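Long-range contact in CRISPR-associated endoribonuclease Cas6 1 (Methanocaldococcus jannaschii DSM 2661, PDB 5YI6), which probably cleaves precursor CRISPR transcripts as an RNA-binding endoribonuclease, helping to produce the guide RNAs of an adaptive antiviral defence: residues Y49-Q61 and E223-M236. Sequence-based numbering, arbitrary orientation.
Sequences YQKFKFFTFSLLQ and ECGFGEKNSMGFGM. With PO4 (phosphate ion), chain K.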
ATOM      1  N   TYR A  49      -0.127   7.917  16.629  1.00 18.44           N
ATOM      2  CA  TYR A  49       0.165   7.517  15.256  1.00 17.10           C
ATOM      3  C   TYR A  49      -0.331   8.530  14.230  1.00 21.76           C
ATOM      4  O   TYR A  49      -0.479   8.184  13.062  1.00 19.10           O
ATOM      5  CB  TYR A  49      -0.450   6.131  14.970  1.00 18.05           C
ATOM      6  CG  TYR A  49       0.134   5.056  15.836  1.00 21.51           C
ATOM      7  CD1 TYR A  49       1.386   4.496  15.534  1.00 21.38           C
ATOM      8  CD2 TYR A  49      -0.529   4.621  16.985  1.00 23.88           C
ATOM      9  CE1 TYR A  49       1.931   3.509  16.344  1.00 25.03           C
ATOM     10  CE2 TYR A  49       0.015   3.649  17.792  1.00 28.94           C
ATOM     11  CZ  TYR A  49       1.245   3.096  17.462  1.00 31.97           C
ATOM     12  OH  TYR A  49       1.779   2.126  18.268  1.00 34.86           O
ATOM     13  N   GLN A  50      -0.579   9.787  14.635  1.00 20.07           N
ATOM     14  CA  GLN A  50      -1.141  10.768  13.720  1.00 20.36           C
ATOM     15  C   GLN A  50      -0.156  11.201  12.648  1.00 23.67           C
ATOM     16  O   GLN A  50      -0.572  11.700  11.592  1.00 22.47           O
ATOM     17  CB  GLN A  50      -1.636  11.989  14.521  1.00 20.95           C
ATOM     18  CG  GLN A  50      -2.765  11.646  15.481  1.00 19.51           C
ATOM     19  CD  GLN A  50      -3.978  11.115  14.721  1.00 22.96           C
ATOM     20  OE1 GLN A  50      -4.654  11.877  14.038  1.00 21.66           O
ATOM     21  NE2 GLN A  50      -4.242   9.808  14.826  1.00 20.34           N
ATOM     22  N   LYS A  51       1.142  11.019  12.885  1.00 20.55           N
ATOM     23  CA  LYS A  51       2.158  11.332  11.890  1.00 20.06           C
ATOM     24  C   LYS A  51       2.923  10.084  11.475  1.00 24.20           C
ATOM     25  O   LYS A  51       4.004  10.181  10.894  1.00 21.98           O
ATOM     26  CB  LYS A  51       3.120  12.388  12.440  1.00 24.26           C
ATOM     27  CG  LYS A  51       2.374  13.667  12.799  1.00 35.85           C
ATOM     28  CD  LYS A  51       3.309  14.732  13.340  1.00 46.56           C
ATOM     29  CE  LYS A  51       2.575  16.046  13.628  1.00 59.50           C
ATOM     30  NZ  LYS A  51       2.038  16.698  12.401  1.00 67.29           N
ATOM     31  N   PHE A  52       2.383   8.915  11.778  1.00 21.32           N
ATOM     32  CA  PHE A  52       3.078   7.658  11.510  1.00 16.15           C
ATOM     33  C   PHE A  52       2.999   7.312  10.034  1.00 20.83           C
ATOM     34  O   PHE A  52       1.902   7.251   9.482  1.00 23.54           O
ATOM     35  CB  PHE A  52       2.441   6.556  12.354  1.00 16.39           C
ATOM     36  CG  PHE A  52       3.054   5.210  12.135  1.00 18.11           C
ATOM     37  CD1 PHE A  52       4.371   4.958  12.573  1.00 21.83           C
ATOM     38  CD2 PHE A  52       2.334   4.189  11.504  1.00 17.30           C
ATOM     39  CE1 PHE A  52       4.959   3.706  12.362  1.00 19.70           C
ATOM     40  CE2 PHE A  52       2.907   2.942  11.303  1.00 18.44           C
ATOM     41  CZ  PHE A  52       4.211   2.688  11.748  1.00 22.48           C
ATOM     42  N   LYS A  53       4.152   7.079   9.377  1.00 17.29           N
ATOM     43  CA  LYS A  53       4.117   6.846   7.938  1.00 20.60           C
ATOM     44  C   LYS A  53       4.686   5.497   7.500  1.00 15.24           C
ATOM     45  O   LYS A  53       4.763   5.239   6.294  1.00 16.40           O
ATOM     46  CB  LYS A  53       4.806   7.999   7.217  1.00 31.24           C
ATOM     47  CG  LYS A  53       4.012   9.310   7.386  1.00 39.44           C
ATOM     48  CD  LYS A  53       4.503  10.388   6.443  1.00 51.31           C
ATOM     49  CE  LYS A  53       3.556  11.576   6.414  1.00 56.13           C
ATOM     50  NZ  LYS A  53       3.872  12.471   5.252  1.00 63.80           N
ATOM     51  N   PHE A  54       5.006   4.599   8.437  1.00 18.15           N
ATOM     52  CA  PHE A  54       5.612   3.306   8.092  1.00 14.71           C
ATOM     53  C   PHE A  54       4.556   2.211   8.032  1.00 13.74           C
ATOM     54  O   PHE A  54       4.559   1.278   8.823  1.00 18.11           O
ATOM     55  CB  PHE A  54       6.717   2.962   9.089  1.00 16.44           C
ATOM     56  CG  PHE A  54       7.833   3.968   9.051  1.00 17.46           C
ATOM     57  CD1 PHE A  54       8.721   3.985   7.980  1.00 18.71           C
ATOM     58  CD2 PHE A  54       7.967   4.917  10.074  1.00 17.84           C
ATOM     59  CE1 PHE A  54       9.757   4.950   7.913  1.00 22.29           C
ATOM     60  CE2 PHE A  54       9.009   5.861  10.023  1.00 20.40           C
ATOM     61  CZ  PHE A  54       9.897   5.876   8.955  1.00 21.06           C
ATOM     62  N   PHE A  55       3.632   2.371   7.079  1.00 15.17           N
ATOM     63  CA  PHE A  55       2.626   1.346   6.806  1.00 12.37           C
ATOM     64  C   PHE A  55       2.200   1.516   5.359  1.00 14.29           C
ATOM     65  O   PHE A  55       2.487   2.540   4.726  1.00 14.37           O
ATOM     66  CB  PHE A  55       1.413   1.421   7.749  1.00 11.73           C
ATOM     67  CG  PHE A  55       0.496   2.611   7.530  1.00 13.51           C
ATOM     68  CD1 PHE A  55      -0.684   2.485   6.763  1.00 13.27           C
ATOM     69  CD2 PHE A  55       0.807   3.850   8.068  1.00 17.71           C
ATOM     70  CE1 PHE A  55      -1.532   3.595   6.550  1.00 16.05           C
ATOM     71  CE2 PHE A  55      -0.032   4.968   7.875  1.00 19.73           C
ATOM     72  CZ  PHE A  55      -1.213   4.836   7.107  1.00 16.87           C
ATOM     73  N   THR A  56       1.522   0.502   4.830  1.00 13.68           N
ATOM     74  CA  THR A  56       1.011   0.602   3.462  1.00 12.09           C
ATOM     75  C   THR A  56      -0.345  -0.097   3.377  1.00 14.79           C
ATOM     76  O   THR A  56      -0.770  -0.768   4.310  1.00 14.27           O
ATOM     77  CB  THR A  56       1.996   0.009   2.429  1.00 17.02           C
ATOM     78  OG1 THR A  56       1.499   0.256   1.095  1.00 20.75           O
ATOM     79  CG2 THR A  56       2.216  -1.547   2.656  1.00 14.21           C
ATOM     80  N   PHE A  57      -1.049   0.094   2.247  1.00 14.92           N
ATOM     81  CA  PHE A  57      -2.247  -0.672   2.021  1.00 13.58           C
ATOM     82  C   PHE A  57      -2.426  -0.839   0.516  1.00 12.50           C
ATOM     83  O   PHE A  57      -1.811  -0.127  -0.300  1.00 13.55           O
ATOM     84  CB  PHE A  57      -3.491  -0.051   2.698  1.00 14.86           C
ATOM     85  CG  PHE A  57      -3.701   1.427   2.410  1.00 13.19           C
ATOM     86  CD1 PHE A  57      -4.547   1.839   1.365  1.00 11.83           C
ATOM     87  CD2 PHE A  57      -3.108   2.400   3.237  1.00 15.78           C
ATOM     88  CE1 PHE A  57      -4.761   3.213   1.121  1.00 15.51           C
ATOM     89  CE2 PHE A  57      -3.294   3.773   2.991  1.00 15.76           C
ATOM     90  CZ  PHE A  57      -4.141   4.179   1.941  1.00 14.00           C
ATOM     91  N   SER A  58      -3.261  -1.802   0.167  1.00 13.78           N
ATOM     92  CA  SER A  58      -3.437  -2.202  -1.227  1.00 12.01           C
ATOM     93  C   SER A  58      -4.563  -1.384  -1.871  1.00 13.52           C
ATOM     94  O   SER A  58      -5.254  -0.602  -1.221  1.00 14.18           O
ATOM     95  CB  SER A  58      -3.783  -3.705  -1.287  1.00 12.29           C
ATOM     96  OG  SER A  58      -5.106  -3.920  -0.797  1.00 13.00           O
ATOM     97  N   LEU A  59      -4.743  -1.583  -3.186  1.00 15.65           N
ATOM     98  CA  LEU A  59      -6.010  -1.254  -3.815  1.00 14.73           C
ATOM     99  C   LEU A  59      -7.090  -2.195  -3.277  1.00 13.15           C
ATOM    100  O   LEU A  59      -6.789  -3.271  -2.752  1.00 15.36           O
ATOM    101  CB  LEU A  59      -5.920  -1.425  -5.325  1.00 15.02           C
ATOM    102  CG  LEU A  59      -4.734  -0.774  -6.041  1.00 24.83           C
ATOM    103  CD1 LEU A  59      -4.750  -1.148  -7.534  1.00 28.62           C
ATOM    104  CD2 LEU A  59      -4.849   0.668  -5.851  1.00 22.95           C
ATOM    105  N   LEU A  60      -8.355  -1.822  -3.495  1.00 17.08           N
ATOM    106  CA  LEU A  60      -9.457  -2.744  -3.189  1.00 15.48           C
ATOM    107  C   LEU A  60      -9.388  -3.921  -4.143  1.00 17.11           C
ATOM    108  O   LEU A  60      -9.279  -3.742  -5.358  1.00 22.14           O
ATOM    109  CB  LEU A  60     -10.810  -2.026  -3.305  1.00 13.97           C
ATOM    110  CG  LEU A  60     -11.065  -0.951  -2.228  1.00 18.84           C
ATOM    111  CD1 LEU A  60     -12.294  -0.062  -2.557  1.00 18.36           C
ATOM    112  CD2 LEU A  60     -11.230  -1.581  -0.805  1.00 19.42           C
ATOM    113  N   GLN A  61      -9.413  -5.128  -3.600  1.00 13.61           N
ATOM    114  CA  GLN A  61      -9.316  -6.332  -4.410  1.00 16.01           C
ATOM    115  C   GLN A  61     -10.684  -6.987  -4.503  1.00 19.42           C
ATOM    116  O   GLN A  61     -11.368  -7.142  -3.492  1.00 16.05           O
ATOM    117  CB  GLN A  61      -8.334  -7.340  -3.794  1.00 19.16           C
ATOM    118  CG  GLN A  61      -6.916  -6.731  -3.501  1.00 21.03           C
ATOM    119  CD  GLN A  61      -6.094  -6.461  -4.751  1.00 37.44           C
ATOM    120  OE1 GLN A  61      -5.950  -7.345  -5.597  1.00 42.21           O
ATOM    121  NE2 GLN A  61      -5.518  -5.236  -4.868  1.00 30.94           N
ATOM    122  N   GLU A 223       6.371  -5.597   4.561  1.00 15.87           N
ATOM    123  CA  GLU A 223       5.327  -5.068   5.451  1.00 21.13           C
ATOM    124  C   GLU A 223       5.228  -3.536   5.458  1.00 15.83           C
ATOM    125  O   GLU A 223       4.170  -2.996   5.769  1.00 15.48           O
ATOM    126  CB  GLU A 223       5.473  -5.655   6.851  1.00 31.06           C
ATOM    127  CG  GLU A 223       5.309  -7.242   6.843  1.00 35.02           C
ATOM    128  CD  GLU A 223       3.942  -7.854   6.262  1.00 36.50           C
ATOM    129  OE1 GLU A 223       3.240  -7.270   5.404  1.00 25.54           O
ATOM    130  OE2 GLU A 223       3.573  -8.986   6.664  1.00 31.50           O
ATOM    131  N   CYS A 224       6.276  -2.826   5.098  1.00 12.51           N
ATOM    132  CA  CYS A 224       6.225  -1.364   5.050  1.00 15.73           C
ATOM    133  C   CYS A 224       5.804  -0.843   3.680  1.00 16.04           C
ATOM    134  O   CYS A 224       5.253   0.264   3.580  1.00 14.43           O
ATOM    135  CB  CYS A 224       7.605  -0.777   5.382  1.00 16.77           C
ATOM    136  SG  CYS A 224       7.585   1.058   5.636  1.00 20.83           S
ATOM    137  N   GLY A 225       6.051  -1.616   2.640  1.00 13.51           N
ATOM    138  CA  GLY A 225       5.866  -1.202   1.266  1.00 16.51           C
ATOM    139  C   GLY A 225       7.207  -0.859   0.627  1.00 15.07           C
ATOM    140  O   GLY A 225       8.181  -0.524   1.308  1.00 16.18           O
ATOM    141  N   PHE A 226       7.261  -0.976  -0.693  1.00 14.60           N
ATOM    142  CA  PHE A 226       8.388  -0.553  -1.506  1.00 16.00           C
ATOM    143  C   PHE A 226       8.132   0.860  -2.024  1.00 19.71           C
ATOM    144  O   PHE A 226       6.987   1.296  -2.166  1.00 15.29           O
ATOM    145  CB  PHE A 226       8.619  -1.541  -2.680  1.00 16.33           C
ATOM    146  CG  PHE A 226       9.222  -2.854  -2.244  1.00 17.95           C
ATOM    147  CD1 PHE A 226      10.612  -3.036  -2.300  1.00 18.33           C
ATOM    148  CD2 PHE A 226       8.428  -3.873  -1.724  1.00 11.67           C
ATOM    149  CE1 PHE A 226      11.193  -4.214  -1.890  1.00 18.09           C
ATOM    150  CE2 PHE A 226       8.982  -5.069  -1.291  1.00 14.86           C
ATOM    151  CZ  PHE A 226      10.375  -5.255  -1.359  1.00 19.26           C
ATOM    152  N   GLY A 227       9.221   1.605  -2.279  1.00 16.65           N
ATOM    153  CA  GLY A 227       8.990   2.937  -2.846  1.00 13.96           C
ATOM    154  C   GLY A 227       8.444   3.925  -1.822  1.00 14.37           C
ATOM    155  O   GLY A 227       8.443   3.683  -0.629  1.00 16.89           O
ATOM    156  N   GLU A 228       7.906   5.032  -2.337  1.00 14.28           N
ATOM    157  CA  GLU A 228       7.498   6.171  -1.526  1.00 17.27           C
ATOM    158  C   GLU A 228       5.979   6.242  -1.365  1.00 13.97           C
ATOM    159  O   GLU A 228       5.236   5.491  -1.988  1.00 17.82           O
ATOM    160  CB  GLU A 228       8.016   7.476  -2.146  1.00 20.22           C
ATOM    161  CG  GLU A 228       9.513   7.500  -2.238  1.00 22.03           C
ATOM    162  CD  GLU A 228       9.994   8.709  -3.025  1.00 29.83           C
ATOM    163  OE1 GLU A 228       9.795   9.842  -2.541  1.00 39.35           O
ATOM    164  OE2 GLU A 228      10.541   8.532  -4.110  1.00 28.29           O
ATOM    165  N   LYS A 229       5.541   7.165  -0.505  1.00 16.85           N
ATOM    166  CA  LYS A 229       4.112   7.398  -0.214  1.00 20.45           C
ATOM    167  C   LYS A 229       3.416   6.120   0.253  1.00 19.98           C
ATOM    168  O   LYS A 229       2.236   5.877  -0.064  1.00 15.62           O
ATOM    169  CB  LYS A 229       3.370   7.975  -1.424  1.00 19.52           C
ATOM    170  CG  LYS A 229       3.920   9.380  -1.871  1.00 25.31           C
ATOM    171  CD  LYS A 229       4.060  10.317  -0.661  1.00 37.82           C
ATOM    172  CE  LYS A 229       4.388  11.762  -1.072  1.00 49.10           C
ATOM    173  NZ  LYS A 229       4.945  12.531   0.078  1.00 48.45           N
ATOM    174  N   ASN A 230       4.138   5.287   1.003  1.00 14.78           N
ATOM    175  CA  ASN A 230       3.505   4.051   1.490  1.00 14.77           C
ATOM    176  C   ASN A 230       2.211   4.341   2.246  1.00 17.21           C
ATOM    177  O   ASN A 230       1.202   3.629   2.081  1.00 17.30           O
ATOM    178  CB  ASN A 230       4.466   3.291   2.405  1.00 13.54           C
ATOM    179  CG  ASN A 230       5.720   2.817   1.676  1.00 19.08           C
ATOM    180  OD1 ASN A 230       6.822   2.910   2.219  1.00 20.34           O
ATOM    181  ND2 ASN A 230       5.563   2.354   0.402  1.00 16.48           N
ATOM    182  N   SER A 231       2.230   5.368   3.109  1.00 13.10           N
ATOM    183  CA  SER A 231       1.114   5.588   4.010  1.00 15.23           C
ATOM    184  C   SER A 231      -0.091   6.195   3.301  1.00 18.81           C
ATOM    185  O   SER A 231      -1.156   6.300   3.922  1.00 15.63           O
ATOM    186  CB  SER A 231       1.547   6.443   5.227  1.00 16.40           C
ATOM    187  OG  SER A 231       1.868   7.754   4.814  1.00 19.72           O
ATOM    188  N   MET A 232       0.053   6.575   2.033  1.00 14.84           N
ATOM    189  CA  MET A 232      -1.055   6.954   1.165  1.00 16.27           C
ATOM    190  C   MET A 232      -1.534   5.797   0.281  1.00 12.68           C
ATOM    191  O   MET A 232      -2.329   6.020  -0.644  1.00 17.79           O
ATOM    192  CB  MET A 232      -0.640   8.158   0.298  1.00 17.68           C
ATOM    193  CG  MET A 232      -0.464   9.434   1.089  1.00 31.77           C
ATOM    194  SD  MET A 232       0.286  10.740   0.053  1.00 47.14           S
ATOM    195  CE  MET A 232      -0.802  10.708  -1.370  1.00 41.25           C
ATOM    196  N   GLY A 233      -1.032   4.585   0.516  1.00 14.04           N
ATOM    197  CA  GLY A 233      -1.520   3.377  -0.130  1.00 14.83           C
ATOM    198  C   GLY A 233      -0.730   2.919  -1.324  1.00 18.21           C
ATOM    199  O   GLY A 233      -1.332   2.375  -2.278  1.00 14.25           O
ATOM    200  N   PHE A 234       0.586   3.187  -1.346  1.00 17.50           N
ATOM    201  CA  PHE A 234       1.428   2.841  -2.482  1.00 13.63           C
ATOM    202  C   PHE A 234       2.477   1.816  -2.102  1.00 15.75           C
ATOM    203  O   PHE A 234       2.988   1.803  -0.971  1.00 16.19           O
ATOM    204  CB  PHE A 234       2.139   4.107  -3.101  1.00 12.56           C
ATOM    205  CG  PHE A 234       1.177   5.018  -3.811  1.00 14.68           C
ATOM    206  CD1 PHE A 234       1.021   4.936  -5.184  1.00 17.76           C
ATOM    207  CD2 PHE A 234       0.391   5.919  -3.094  1.00 15.55           C
ATOM    208  CE1 PHE A 234       0.081   5.771  -5.866  1.00 18.29           C
ATOM    209  CE2 PHE A 234      -0.540   6.724  -3.741  1.00 20.03           C
ATOM    210  CZ  PHE A 234      -0.688   6.657  -5.146  1.00 18.80           C
ATOM    211  N   GLY A 235       2.782   0.942  -3.061  1.00 14.78           N
ATOM    212  CA  GLY A 235       3.977   0.106  -2.955  1.00 14.30           C
ATOM    213  C   GLY A 235       3.789  -1.197  -2.203  1.00 17.01           C
ATOM    214  O   GLY A 235       4.787  -1.839  -1.871  1.00 13.66           O
ATOM    215  N   MET A 236       2.544  -1.610  -1.922  1.00 14.75           N
ATOM    216  CA  MET A 236       2.311  -2.867  -1.210  1.00 13.36           C
ATOM    217  C   MET A 236       2.447  -4.057  -2.167  1.00 13.18           C
ATOM    218  O   MET A 236       1.948  -4.026  -3.293  1.00 17.20           O
ATOM    219  CB  MET A 236       0.903  -2.883  -0.566  1.00 11.45           C
ATOM    220  CG  MET A 236       0.754  -4.062   0.394  1.00 12.33           C
ATOM    221  SD  MET A 236      -0.790  -3.906   1.313  1.00 14.09           S
ATOM    222  CE  MET A 236      -0.499  -5.100   2.623  1.00 12.71           C
TER
HETATM  223  P   PO4 K 307       8.146  10.152   0.735  1.00 73.37           P
HETATM  224  O1  PO4 K 307       9.599   9.716   0.838  1.00 78.84           O
HETATM  225  O2  PO4 K 307       7.882  10.708  -0.656  1.00 66.19           O
HETATM  226  O3  PO4 K 307       7.873  11.236   1.760  1.00 83.79           O
HETATM  227  O4  PO4 K 307       7.239   8.972   1.051  1.00 48.21           O
HETATM  228  O   HOH W   1       4.607   6.706   3.970  1.00 26.36           O
HETATM  229  O   HOH W   2       7.115   4.594   4.619  1.00 37.55           O
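Gly-233 CA makes a CH-pi contact over the centre of one face of the Phe-57 ring, 3.4 Å from the ring centroid and 11° off the normal, while Ser-231 O sits at that ring's edge. Phe-55 repeats the theme less centrally: Ser-231 CA covers one face, offset toward the rim, and Phe-52 O lies in plane at the edge. Cys-224 SG meets the Phe-54 ring edge-on, 3.9 Å from CD1. Between Phe-55 and Phe-57 in the chain, Thr-56 has OG1 anti to the backbone N (chi1 -174°), and its hydroxyl donates to Phe-234 O at 3.0 Å, from above the carbonyl plane; Asn-230 ND2 reaches the same oxygen from the opposite face with a nearly straight bond (167°), while Asn-230 OD1 accepts from Lys-169 NZ. CG2 of Thr-56 packs against CG of Met-236, whose SD comes 3.4 Å from Ser-58 N. Water 1 bridges Lys-53 O and Ser-231 N. The contact thus joins the edge strand of the N-terminal sheet to the glycine-rich loop characteristic of the C-terminal half of Cas6 proteins. A phosphate ion, probably from the crystallisation liquor, is held by Lys-229 N (2.9 Å to O4). With Lys-53, probably a transition-state stabilizer, nearby, the chemistry is consistent with a surface suited to the RNA backbone.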